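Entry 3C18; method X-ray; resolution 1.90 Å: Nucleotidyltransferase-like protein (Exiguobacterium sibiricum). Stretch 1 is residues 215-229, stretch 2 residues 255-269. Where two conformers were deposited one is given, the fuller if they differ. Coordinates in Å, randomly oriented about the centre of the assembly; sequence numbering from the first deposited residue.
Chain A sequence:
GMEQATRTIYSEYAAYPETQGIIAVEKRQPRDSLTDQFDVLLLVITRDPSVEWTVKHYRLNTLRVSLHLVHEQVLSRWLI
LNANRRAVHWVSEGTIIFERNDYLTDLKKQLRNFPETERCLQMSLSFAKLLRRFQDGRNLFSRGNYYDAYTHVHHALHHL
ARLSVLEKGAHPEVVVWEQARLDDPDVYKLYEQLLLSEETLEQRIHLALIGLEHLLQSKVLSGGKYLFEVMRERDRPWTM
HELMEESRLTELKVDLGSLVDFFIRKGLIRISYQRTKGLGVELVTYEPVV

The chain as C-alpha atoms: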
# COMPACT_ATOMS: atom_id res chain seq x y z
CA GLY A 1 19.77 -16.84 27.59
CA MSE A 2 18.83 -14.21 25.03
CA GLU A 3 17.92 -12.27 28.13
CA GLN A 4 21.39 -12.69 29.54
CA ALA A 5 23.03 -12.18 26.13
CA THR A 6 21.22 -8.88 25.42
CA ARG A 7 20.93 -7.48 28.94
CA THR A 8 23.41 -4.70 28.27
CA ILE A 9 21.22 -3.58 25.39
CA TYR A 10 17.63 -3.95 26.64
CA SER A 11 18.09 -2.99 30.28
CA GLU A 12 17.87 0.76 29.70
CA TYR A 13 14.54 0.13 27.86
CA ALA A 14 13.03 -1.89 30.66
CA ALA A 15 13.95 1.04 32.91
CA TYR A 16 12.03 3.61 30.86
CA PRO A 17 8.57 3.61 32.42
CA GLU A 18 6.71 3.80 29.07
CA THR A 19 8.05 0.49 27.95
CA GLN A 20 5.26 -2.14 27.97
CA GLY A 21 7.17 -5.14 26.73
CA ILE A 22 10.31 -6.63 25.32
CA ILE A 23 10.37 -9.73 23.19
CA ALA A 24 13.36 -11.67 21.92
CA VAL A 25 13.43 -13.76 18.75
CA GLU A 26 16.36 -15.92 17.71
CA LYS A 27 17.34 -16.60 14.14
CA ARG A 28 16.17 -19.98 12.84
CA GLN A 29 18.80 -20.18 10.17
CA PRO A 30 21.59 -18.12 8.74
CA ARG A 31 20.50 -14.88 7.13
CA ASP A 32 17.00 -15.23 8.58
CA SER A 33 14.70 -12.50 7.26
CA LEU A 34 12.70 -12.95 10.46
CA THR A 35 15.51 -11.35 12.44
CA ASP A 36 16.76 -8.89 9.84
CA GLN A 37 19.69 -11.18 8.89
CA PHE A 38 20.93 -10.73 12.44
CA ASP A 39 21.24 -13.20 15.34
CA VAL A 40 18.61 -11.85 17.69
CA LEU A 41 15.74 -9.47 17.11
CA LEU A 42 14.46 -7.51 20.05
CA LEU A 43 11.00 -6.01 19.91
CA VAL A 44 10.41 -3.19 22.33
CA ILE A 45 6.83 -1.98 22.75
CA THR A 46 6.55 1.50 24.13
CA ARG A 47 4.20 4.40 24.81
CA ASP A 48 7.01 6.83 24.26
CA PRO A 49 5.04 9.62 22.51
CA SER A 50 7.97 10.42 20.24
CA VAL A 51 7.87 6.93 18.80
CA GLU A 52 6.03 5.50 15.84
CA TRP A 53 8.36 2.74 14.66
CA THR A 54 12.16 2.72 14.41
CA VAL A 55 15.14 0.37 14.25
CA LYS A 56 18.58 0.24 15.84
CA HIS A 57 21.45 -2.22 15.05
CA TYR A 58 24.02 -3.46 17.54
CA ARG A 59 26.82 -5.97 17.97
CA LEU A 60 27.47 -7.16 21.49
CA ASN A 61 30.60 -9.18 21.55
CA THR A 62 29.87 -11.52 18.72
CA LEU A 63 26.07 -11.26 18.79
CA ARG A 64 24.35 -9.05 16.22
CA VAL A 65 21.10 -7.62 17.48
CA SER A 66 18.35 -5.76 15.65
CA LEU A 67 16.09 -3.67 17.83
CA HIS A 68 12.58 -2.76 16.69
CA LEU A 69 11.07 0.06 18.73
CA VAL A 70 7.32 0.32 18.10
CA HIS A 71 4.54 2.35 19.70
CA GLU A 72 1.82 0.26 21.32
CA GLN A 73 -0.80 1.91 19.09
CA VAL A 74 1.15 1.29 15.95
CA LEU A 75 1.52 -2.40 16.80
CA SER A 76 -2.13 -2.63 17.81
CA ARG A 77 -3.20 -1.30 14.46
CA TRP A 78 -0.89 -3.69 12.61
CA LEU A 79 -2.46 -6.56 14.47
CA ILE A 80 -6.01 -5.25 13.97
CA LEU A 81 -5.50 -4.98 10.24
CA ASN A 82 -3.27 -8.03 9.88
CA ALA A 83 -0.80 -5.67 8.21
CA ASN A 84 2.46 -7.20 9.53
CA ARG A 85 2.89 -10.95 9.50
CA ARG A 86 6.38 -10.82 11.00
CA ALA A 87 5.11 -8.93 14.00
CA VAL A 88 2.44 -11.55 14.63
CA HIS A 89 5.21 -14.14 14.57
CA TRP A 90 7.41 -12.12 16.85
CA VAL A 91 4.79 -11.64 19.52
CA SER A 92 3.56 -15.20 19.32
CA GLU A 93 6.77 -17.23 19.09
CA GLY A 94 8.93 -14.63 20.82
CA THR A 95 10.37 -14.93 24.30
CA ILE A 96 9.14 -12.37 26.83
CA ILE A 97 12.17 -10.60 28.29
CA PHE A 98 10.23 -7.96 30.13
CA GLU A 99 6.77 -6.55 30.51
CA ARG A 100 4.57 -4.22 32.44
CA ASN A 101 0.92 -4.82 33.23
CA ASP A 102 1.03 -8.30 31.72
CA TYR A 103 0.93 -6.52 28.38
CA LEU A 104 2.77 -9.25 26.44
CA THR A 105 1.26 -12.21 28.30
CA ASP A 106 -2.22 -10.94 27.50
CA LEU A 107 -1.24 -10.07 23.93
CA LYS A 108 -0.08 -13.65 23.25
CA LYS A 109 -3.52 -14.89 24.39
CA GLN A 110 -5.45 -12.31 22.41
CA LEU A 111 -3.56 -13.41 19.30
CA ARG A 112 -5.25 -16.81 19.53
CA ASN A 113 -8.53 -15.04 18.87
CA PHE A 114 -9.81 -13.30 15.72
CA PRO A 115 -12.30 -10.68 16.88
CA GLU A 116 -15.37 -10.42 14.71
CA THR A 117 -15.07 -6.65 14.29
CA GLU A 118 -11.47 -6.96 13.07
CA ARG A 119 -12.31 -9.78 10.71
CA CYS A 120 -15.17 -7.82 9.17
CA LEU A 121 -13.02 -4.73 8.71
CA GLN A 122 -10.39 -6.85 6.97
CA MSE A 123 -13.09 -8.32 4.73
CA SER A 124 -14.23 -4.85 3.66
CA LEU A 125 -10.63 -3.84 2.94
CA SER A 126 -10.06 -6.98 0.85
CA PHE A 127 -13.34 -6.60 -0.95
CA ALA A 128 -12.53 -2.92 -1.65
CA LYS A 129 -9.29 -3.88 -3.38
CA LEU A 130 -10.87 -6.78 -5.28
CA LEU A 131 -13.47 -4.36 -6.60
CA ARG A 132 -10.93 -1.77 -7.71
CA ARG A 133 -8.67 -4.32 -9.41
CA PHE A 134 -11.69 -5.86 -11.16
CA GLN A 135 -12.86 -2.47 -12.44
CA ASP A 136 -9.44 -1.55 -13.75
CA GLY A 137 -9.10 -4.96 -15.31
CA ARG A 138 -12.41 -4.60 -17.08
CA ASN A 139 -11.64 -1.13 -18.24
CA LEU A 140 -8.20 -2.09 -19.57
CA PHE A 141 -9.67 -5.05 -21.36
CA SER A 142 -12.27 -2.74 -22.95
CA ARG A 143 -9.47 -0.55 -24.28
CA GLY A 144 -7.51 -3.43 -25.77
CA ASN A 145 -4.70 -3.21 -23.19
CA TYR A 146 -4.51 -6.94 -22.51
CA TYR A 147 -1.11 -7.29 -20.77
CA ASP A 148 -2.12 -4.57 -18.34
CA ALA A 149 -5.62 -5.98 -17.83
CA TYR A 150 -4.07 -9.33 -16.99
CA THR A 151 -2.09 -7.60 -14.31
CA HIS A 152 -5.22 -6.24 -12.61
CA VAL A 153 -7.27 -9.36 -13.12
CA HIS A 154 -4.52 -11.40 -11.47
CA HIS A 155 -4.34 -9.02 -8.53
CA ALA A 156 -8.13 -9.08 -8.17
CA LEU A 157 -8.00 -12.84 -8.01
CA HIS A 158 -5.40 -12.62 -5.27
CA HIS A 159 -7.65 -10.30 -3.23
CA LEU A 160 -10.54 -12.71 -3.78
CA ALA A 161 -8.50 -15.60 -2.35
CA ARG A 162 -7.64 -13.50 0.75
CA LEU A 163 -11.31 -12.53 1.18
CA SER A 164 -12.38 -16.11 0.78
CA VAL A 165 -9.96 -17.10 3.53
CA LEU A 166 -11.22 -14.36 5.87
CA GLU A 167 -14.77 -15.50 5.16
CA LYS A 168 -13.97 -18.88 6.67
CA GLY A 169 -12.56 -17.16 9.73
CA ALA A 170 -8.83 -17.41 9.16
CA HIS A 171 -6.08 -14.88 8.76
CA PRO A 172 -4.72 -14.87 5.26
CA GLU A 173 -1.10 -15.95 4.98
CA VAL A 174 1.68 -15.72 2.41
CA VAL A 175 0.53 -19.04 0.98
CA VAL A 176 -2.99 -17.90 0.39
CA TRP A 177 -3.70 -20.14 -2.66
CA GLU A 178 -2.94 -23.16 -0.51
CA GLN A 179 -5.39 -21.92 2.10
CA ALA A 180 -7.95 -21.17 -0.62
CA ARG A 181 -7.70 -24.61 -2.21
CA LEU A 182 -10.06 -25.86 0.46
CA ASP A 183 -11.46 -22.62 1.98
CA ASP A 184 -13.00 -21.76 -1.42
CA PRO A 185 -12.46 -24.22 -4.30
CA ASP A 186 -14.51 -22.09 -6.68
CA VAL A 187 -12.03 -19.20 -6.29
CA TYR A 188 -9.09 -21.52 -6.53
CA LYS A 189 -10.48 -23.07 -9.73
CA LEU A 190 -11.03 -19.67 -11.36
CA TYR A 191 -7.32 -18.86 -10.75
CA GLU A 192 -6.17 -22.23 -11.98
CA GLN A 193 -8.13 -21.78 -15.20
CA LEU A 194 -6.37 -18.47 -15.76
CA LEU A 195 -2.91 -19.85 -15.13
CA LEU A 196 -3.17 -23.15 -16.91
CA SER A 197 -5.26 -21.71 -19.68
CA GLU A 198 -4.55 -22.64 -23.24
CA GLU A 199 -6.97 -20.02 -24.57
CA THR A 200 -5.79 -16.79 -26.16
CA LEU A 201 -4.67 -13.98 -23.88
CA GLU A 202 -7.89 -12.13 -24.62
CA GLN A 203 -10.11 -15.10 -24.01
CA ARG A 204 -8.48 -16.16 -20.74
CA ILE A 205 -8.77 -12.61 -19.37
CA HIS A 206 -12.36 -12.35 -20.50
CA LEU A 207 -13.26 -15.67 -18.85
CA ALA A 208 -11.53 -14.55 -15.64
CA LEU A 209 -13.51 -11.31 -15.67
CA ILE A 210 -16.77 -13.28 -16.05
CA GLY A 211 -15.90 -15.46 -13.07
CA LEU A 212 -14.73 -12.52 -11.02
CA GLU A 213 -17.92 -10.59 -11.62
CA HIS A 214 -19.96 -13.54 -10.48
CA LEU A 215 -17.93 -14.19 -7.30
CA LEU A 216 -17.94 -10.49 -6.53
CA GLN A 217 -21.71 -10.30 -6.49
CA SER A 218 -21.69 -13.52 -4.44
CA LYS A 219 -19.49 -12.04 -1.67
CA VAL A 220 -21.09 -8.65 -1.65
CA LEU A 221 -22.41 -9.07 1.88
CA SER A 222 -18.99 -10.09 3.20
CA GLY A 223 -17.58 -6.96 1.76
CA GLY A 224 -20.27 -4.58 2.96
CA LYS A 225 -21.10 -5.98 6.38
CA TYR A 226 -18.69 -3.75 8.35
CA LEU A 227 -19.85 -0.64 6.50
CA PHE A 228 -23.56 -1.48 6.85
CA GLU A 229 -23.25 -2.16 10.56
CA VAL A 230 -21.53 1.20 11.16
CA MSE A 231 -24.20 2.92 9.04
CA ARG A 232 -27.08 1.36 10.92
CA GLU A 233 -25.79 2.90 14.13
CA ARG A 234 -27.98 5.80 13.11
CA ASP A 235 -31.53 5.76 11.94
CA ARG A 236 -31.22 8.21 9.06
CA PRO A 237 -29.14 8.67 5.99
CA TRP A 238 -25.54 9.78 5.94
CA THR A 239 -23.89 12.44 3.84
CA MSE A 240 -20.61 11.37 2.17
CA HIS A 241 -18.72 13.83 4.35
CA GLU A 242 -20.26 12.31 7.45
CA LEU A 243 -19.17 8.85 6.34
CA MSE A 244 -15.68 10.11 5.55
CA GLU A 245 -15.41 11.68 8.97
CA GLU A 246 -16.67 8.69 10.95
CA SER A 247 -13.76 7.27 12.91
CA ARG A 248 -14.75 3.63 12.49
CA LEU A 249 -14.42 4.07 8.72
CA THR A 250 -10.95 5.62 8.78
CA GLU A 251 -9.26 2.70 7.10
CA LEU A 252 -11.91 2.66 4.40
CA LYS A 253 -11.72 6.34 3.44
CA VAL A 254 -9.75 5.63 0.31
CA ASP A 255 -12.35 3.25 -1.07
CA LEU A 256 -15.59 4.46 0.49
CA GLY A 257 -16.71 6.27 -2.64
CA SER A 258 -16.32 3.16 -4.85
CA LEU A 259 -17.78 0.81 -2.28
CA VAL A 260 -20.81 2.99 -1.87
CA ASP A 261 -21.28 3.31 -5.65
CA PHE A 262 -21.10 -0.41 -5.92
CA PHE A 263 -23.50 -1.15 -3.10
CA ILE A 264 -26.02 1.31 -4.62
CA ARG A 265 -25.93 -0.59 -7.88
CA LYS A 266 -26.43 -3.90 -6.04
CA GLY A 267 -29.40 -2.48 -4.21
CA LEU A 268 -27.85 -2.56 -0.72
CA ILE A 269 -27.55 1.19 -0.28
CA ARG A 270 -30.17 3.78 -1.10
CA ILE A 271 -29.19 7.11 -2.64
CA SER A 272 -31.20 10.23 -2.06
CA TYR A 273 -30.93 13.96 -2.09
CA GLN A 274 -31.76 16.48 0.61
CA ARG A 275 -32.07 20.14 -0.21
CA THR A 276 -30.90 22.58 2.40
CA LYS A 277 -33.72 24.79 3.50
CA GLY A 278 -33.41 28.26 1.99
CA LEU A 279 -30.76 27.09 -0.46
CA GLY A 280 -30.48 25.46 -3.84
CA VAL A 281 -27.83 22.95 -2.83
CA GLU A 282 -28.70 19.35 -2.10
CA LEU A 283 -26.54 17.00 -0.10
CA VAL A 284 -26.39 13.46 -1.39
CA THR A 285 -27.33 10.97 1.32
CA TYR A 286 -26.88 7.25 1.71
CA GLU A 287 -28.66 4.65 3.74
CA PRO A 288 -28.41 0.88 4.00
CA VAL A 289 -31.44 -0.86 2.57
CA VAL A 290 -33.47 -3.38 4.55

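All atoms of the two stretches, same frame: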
# COMPACT_ATOMS: atom_id res chain seq x y z
N LEU A 215 -18.40 -13.98 -8.70
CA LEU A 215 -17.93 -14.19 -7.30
C LEU A 215 -17.98 -12.92 -6.46
O LEU A 215 -18.14 -12.92 -5.23
CB LEU A 215 -16.54 -14.83 -7.30
CG LEU A 215 -16.58 -16.25 -7.88
CD1 LEU A 215 -15.26 -16.95 -7.92
CD2 LEU A 215 -17.54 -17.07 -7.09
N LEU A 216 -17.93 -11.81 -7.15
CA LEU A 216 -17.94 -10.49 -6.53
C LEU A 216 -19.33 -10.23 -5.96
O LEU A 216 -19.52 -9.79 -4.83
CB LEU A 216 -17.62 -9.42 -7.57
CG LEU A 216 -17.13 -8.06 -7.16
CD1 LEU A 216 -16.34 -8.15 -5.89
CD2 LEU A 216 -16.24 -7.51 -8.26
N GLN A 217 -20.30 -10.42 -6.84
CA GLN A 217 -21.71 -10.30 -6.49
C GLN A 217 -22.03 -11.29 -5.34
O GLN A 217 -22.73 -10.99 -4.38
CB GLN A 217 -22.58 -10.63 -7.72
CG GLN A 217 -24.05 -10.83 -7.41
CD GLN A 217 -24.79 -9.52 -7.28
OE1 GLN A 217 -25.00 -8.83 -8.28
NE2 GLN A 217 -25.21 -9.18 -6.05
N SER A 218 -21.43 -12.45 -5.42
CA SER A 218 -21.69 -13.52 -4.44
C SER A 218 -21.18 -13.19 -3.04
O SER A 218 -21.70 -13.69 -2.06
CB SER A 218 -21.07 -14.84 -4.90
OG SER A 218 -21.47 -15.18 -6.23
N LYS A 219 -20.14 -12.37 -2.95
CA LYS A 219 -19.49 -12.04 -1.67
C LYS A 219 -19.75 -10.61 -1.23
O LYS A 219 -19.10 -10.06 -0.39
CB LYS A 219 -17.98 -12.26 -1.77
CG LYS A 219 -17.60 -13.68 -2.19
CD LYS A 219 -16.13 -13.99 -2.03
CE LYS A 219 -15.81 -15.42 -2.45
NZ LYS A 219 -16.21 -16.40 -1.43
N VAL A 220 -20.76 -10.05 -1.84
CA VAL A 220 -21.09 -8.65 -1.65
C VAL A 220 -21.37 -8.37 -0.18
O VAL A 220 -20.97 -7.32 0.38
CB VAL A 220 -22.29 -8.24 -2.58
CG1 VAL A 220 -23.60 -8.83 -2.07
CG2 VAL A 220 -22.37 -6.73 -2.69
N LEU A 221 -22.04 -9.30 0.47
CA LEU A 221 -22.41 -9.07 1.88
C LEU A 221 -21.20 -9.18 2.81
O LEU A 221 -21.15 -8.55 3.87
CB LEU A 221 -23.56 -9.95 2.35
CG LEU A 221 -24.92 -9.59 1.73
CD1 LEU A 221 -26.02 -10.54 2.27
CD2 LEU A 221 -25.27 -8.11 1.98
N SER A 222 -20.21 -9.94 2.39
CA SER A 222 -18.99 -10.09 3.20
C SER A 222 -18.23 -8.79 3.16
O SER A 222 -17.64 -8.32 4.15
CB SER A 222 -18.11 -11.22 2.67
OG SER A 222 -18.72 -12.47 2.92
N GLY A 223 -18.29 -8.18 2.01
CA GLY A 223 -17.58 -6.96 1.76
C GLY A 223 -18.23 -5.76 2.43
O GLY A 223 -17.56 -4.87 2.95
N GLY A 224 -19.55 -5.77 2.49
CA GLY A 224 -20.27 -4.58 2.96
C GLY A 224 -20.67 -4.61 4.41
O GLY A 224 -21.04 -3.60 4.98
N LYS A 225 -20.61 -5.78 5.00
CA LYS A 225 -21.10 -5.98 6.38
C LYS A 225 -20.57 -4.96 7.41
O LYS A 225 -21.32 -4.38 8.20
CB LYS A 225 -20.83 -7.42 6.80
CG LYS A 225 -21.04 -7.75 8.25
CD LYS A 225 -20.78 -9.25 8.48
CE LYS A 225 -20.49 -9.56 9.94
NZ LYS A 225 -21.68 -9.56 10.83
N TYR A 226 -19.28 -4.71 7.39
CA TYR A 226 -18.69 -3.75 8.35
C TYR A 226 -19.24 -2.36 8.12
O TYR A 226 -19.61 -1.66 9.04
CB TYR A 226 -17.17 -3.75 8.23
CG TYR A 226 -16.48 -2.82 9.20
CD1 TYR A 226 -16.09 -3.25 10.45
CD2 TYR A 226 -16.18 -1.54 8.85
CE1 TYR A 226 -15.44 -2.43 11.32
CE2 TYR A 226 -15.54 -0.69 9.72
CZ TYR A 226 -15.17 -1.14 10.95
OH TYR A 226 -14.54 -0.29 11.81
N LEU A 227 -19.33 -1.97 6.87
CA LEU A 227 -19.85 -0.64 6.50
C LEU A 227 -21.31 -0.54 6.92
O LEU A 227 -21.70 0.34 7.68
CB LEU A 227 -19.69 -0.41 4.98
CG LEU A 227 -20.22 0.91 4.40
CD1 LEU A 227 -19.46 2.12 5.06
CD2 LEU A 227 -20.04 0.96 2.86
N PHE A 228 -22.10 -1.53 6.57
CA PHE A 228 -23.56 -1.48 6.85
C PHE A 228 -23.85 -1.40 8.34
O PHE A 228 -24.70 -0.66 8.79
CB PHE A 228 -24.29 -2.68 6.27
CG PHE A 228 -24.10 -2.84 4.80
CD1 PHE A 228 -23.89 -1.73 4.01
CD2 PHE A 228 -24.21 -4.09 4.21
CE1 PHE A 228 -23.74 -1.86 2.65
CE2 PHE A 228 -24.03 -4.23 2.85
CZ PHE A 228 -23.80 -3.10 2.07
N GLU A 229 -23.06 -2.11 9.11
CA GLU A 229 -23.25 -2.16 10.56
C GLU A 229 -22.94 -0.79 11.14
O GLU A 229 -23.65 -0.31 12.03
CB GLU A 229 -22.34 -3.19 11.22
CG GLU A 229 -22.50 -3.29 12.75
N ASP A 255 -11.49 4.06 -0.18
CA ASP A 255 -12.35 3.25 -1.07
C ASP A 255 -13.85 3.41 -0.84
O ASP A 255 -14.65 2.76 -1.48
CB ASP A 255 -11.97 1.77 -0.92
CG ASP A 255 -10.69 1.41 -1.71
OD1 ASP A 255 -10.68 1.56 -2.97
OD2 ASP A 255 -9.72 0.96 -1.05
N LEU A 256 -14.21 4.29 0.08
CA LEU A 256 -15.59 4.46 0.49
C LEU A 256 -16.45 4.89 -0.71
O LEU A 256 -17.53 4.37 -0.95
CB LEU A 256 -15.66 5.47 1.66
CG LEU A 256 -16.70 5.33 2.75
CD1 LEU A 256 -16.84 3.91 3.17
CD2 LEU A 256 -16.22 6.19 3.91
N GLY A 257 -15.95 5.82 -1.49
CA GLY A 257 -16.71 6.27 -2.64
C GLY A 257 -17.06 5.12 -3.59
O GLY A 257 -18.22 4.98 -4.00
N SER A 258 -16.08 4.29 -3.91
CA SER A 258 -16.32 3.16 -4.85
C SER A 258 -17.16 2.06 -4.26
O SER A 258 -17.89 1.37 -4.96
CB SER A 258 -15.01 2.51 -5.30
OG SER A 258 -14.20 3.53 -5.85
N LEU A 259 -16.99 1.84 -2.97
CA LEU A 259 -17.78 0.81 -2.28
C LEU A 259 -19.22 1.23 -2.28
O LEU A 259 -20.11 0.45 -2.62
CB LEU A 259 -17.33 0.58 -0.86
CG LEU A 259 -16.03 -0.18 -0.62
CD1 LEU A 259 -15.67 -0.21 0.90
CD2 LEU A 259 -16.16 -1.57 -1.18
N VAL A 260 -19.45 2.49 -1.94
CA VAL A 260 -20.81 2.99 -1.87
C VAL A 260 -21.49 2.95 -3.24
O VAL A 260 -22.64 2.55 -3.37
CB VAL A 260 -20.87 4.38 -1.22
CG1 VAL A 260 -22.19 5.05 -1.54
CG2 VAL A 260 -20.70 4.24 0.29
N ASP A 261 -20.76 3.32 -4.27
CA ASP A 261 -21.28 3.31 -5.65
C ASP A 261 -21.70 1.92 -6.01
O ASP A 261 -22.75 1.66 -6.63
CB ASP A 261 -20.17 3.71 -6.61
CG ASP A 261 -20.61 3.72 -8.07
OD1 ASP A 261 -21.19 4.73 -8.51
OD2 ASP A 261 -20.29 2.76 -8.81
N PHE A 262 -20.86 0.99 -5.61
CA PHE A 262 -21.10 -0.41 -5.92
C PHE A 262 -22.34 -0.92 -5.20
O PHE A 262 -23.21 -1.51 -5.78
CB PHE A 262 -19.92 -1.24 -5.52
CG PHE A 262 -20.08 -2.67 -5.87
CD1 PHE A 262 -19.92 -3.08 -7.15
CD2 PHE A 262 -20.38 -3.59 -4.92
CE1 PHE A 262 -20.05 -4.43 -7.49
CE2 PHE A 262 -20.51 -4.94 -5.25
CZ PHE A 262 -20.33 -5.35 -6.53
N PHE A 263 -22.40 -0.66 -3.91
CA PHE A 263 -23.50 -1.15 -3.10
C PHE A 263 -24.85 -0.54 -3.55
O PHE A 263 -25.89 -1.15 -3.45
CB PHE A 263 -23.24 -0.90 -1.63
CG PHE A 263 -22.07 -1.69 -1.07
CD1 PHE A 263 -21.93 -3.01 -1.35
CD2 PHE A 263 -21.17 -1.11 -0.21
CE1 PHE A 263 -20.89 -3.71 -0.81
CE2 PHE A 263 -20.13 -1.82 0.34
CZ PHE A 263 -20.00 -3.11 0.03
N ILE A 264 -24.80 0.66 -4.12
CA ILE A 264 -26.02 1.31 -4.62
C ILE A 264 -26.50 0.53 -5.81
O ILE A 264 -27.66 0.24 -5.95
CB ILE A 264 -25.78 2.79 -5.03
CG1 ILE A 264 -25.58 3.67 -3.78
CG2 ILE A 264 -26.95 3.28 -5.86
CD1 ILE A 264 -25.16 5.01 -4.09
N ARG A 265 -25.57 0.14 -6.65
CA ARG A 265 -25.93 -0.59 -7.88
C ARG A 265 -26.40 -2.01 -7.58
O ARG A 265 -27.08 -2.62 -8.37
CB ARG A 265 -24.76 -0.63 -8.84
CG ARG A 265 -24.51 0.72 -9.48
CD ARG A 265 -23.38 0.69 -10.48
NE ARG A 265 -22.09 0.65 -9.81
CZ ARG A 265 -21.19 -0.33 -9.92
NH1 ARG A 265 -21.42 -1.36 -10.73
NH2 ARG A 265 -20.06 -0.26 -9.24
N LYS A 266 -26.04 -2.54 -6.43
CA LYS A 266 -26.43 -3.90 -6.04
C LYS A 266 -27.67 -3.87 -5.17
O LYS A 266 -28.14 -4.91 -4.68
CB LYS A 266 -25.31 -4.59 -5.27
CG LYS A 266 -24.10 -4.85 -6.10
CD LYS A 266 -24.43 -5.63 -7.33
CE LYS A 266 -23.31 -5.56 -8.34
NZ LYS A 266 -23.78 -5.91 -9.69
N GLY A 267 -28.16 -2.67 -4.94
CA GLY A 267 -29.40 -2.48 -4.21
C GLY A 267 -29.28 -2.53 -2.71
O GLY A 267 -30.28 -2.59 -2.03
N LEU A 268 -28.07 -2.43 -2.19
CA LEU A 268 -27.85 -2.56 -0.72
C LEU A 268 -27.77 -1.21 0.01
O LEU A 268 -27.85 -1.13 1.22
CB LEU A 268 -26.58 -3.34 -0.46
CG LEU A 268 -26.67 -4.80 -0.90
CD1 LEU A 268 -25.29 -5.47 -0.80
CD2 LEU A 268 -27.69 -5.51 -0.03
N ILE A 269 -27.59 -0.17 -0.79
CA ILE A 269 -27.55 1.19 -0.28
C ILE A 269 -28.48 2.02 -1.13
O ILE A 269 -28.57 1.85 -2.35
CB ILE A 269 -26.12 1.81 -0.27
CG1 ILE A 269 -25.32 1.34 0.95
CG2 ILE A 269 -26.19 3.33 -0.17
CD1 ILE A 269 -23.87 1.80 0.94

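The two helix axes cross at 114° and come no closer than 11.3 Å, a gap bridged by large side chains, and an aromatic knob, Phe 263, sits in that gap. Along stretch 1, Leu 216 opens the contact, its CG 4.2 Å from CZ of Phe 262. One residue on, Gln 217 starts sideways but curls back at its end, so that OE1 accepts a weak hydrogen bond from NZ of Lys 266 at 3.5 Å; this is the sole polar link, at the exposed margin. Val 220 points toward stretch 2, and its CG2 does most of the work: 3.6 Å from CE2 at the edge of the Phe 262 ring and 3.7 Å from CD1 of Leu 268. Leu 221 points away, yet its CD2 still reaches CD1 of Leu 268 at 3.8 Å.

The rule is clearest at Gly 224. Its CA lies 3.3 Å from CZ of Phe 263, where a CB would clash with that ring and with CZ of Phe 228. The bare backbone thus admits Phe 263 as a knob among Val 220, Gly 224, Leu 227 and Phe 228. Leu 227 closes one ring edge, CD2 to CE2 of Phe 263 at 3.8 Å, while its CD1 meets CD1 of Leu 256 at 3.7 Å. Finally, Phe 228 turns its edge to the face of Phe 263, with planes at 64°.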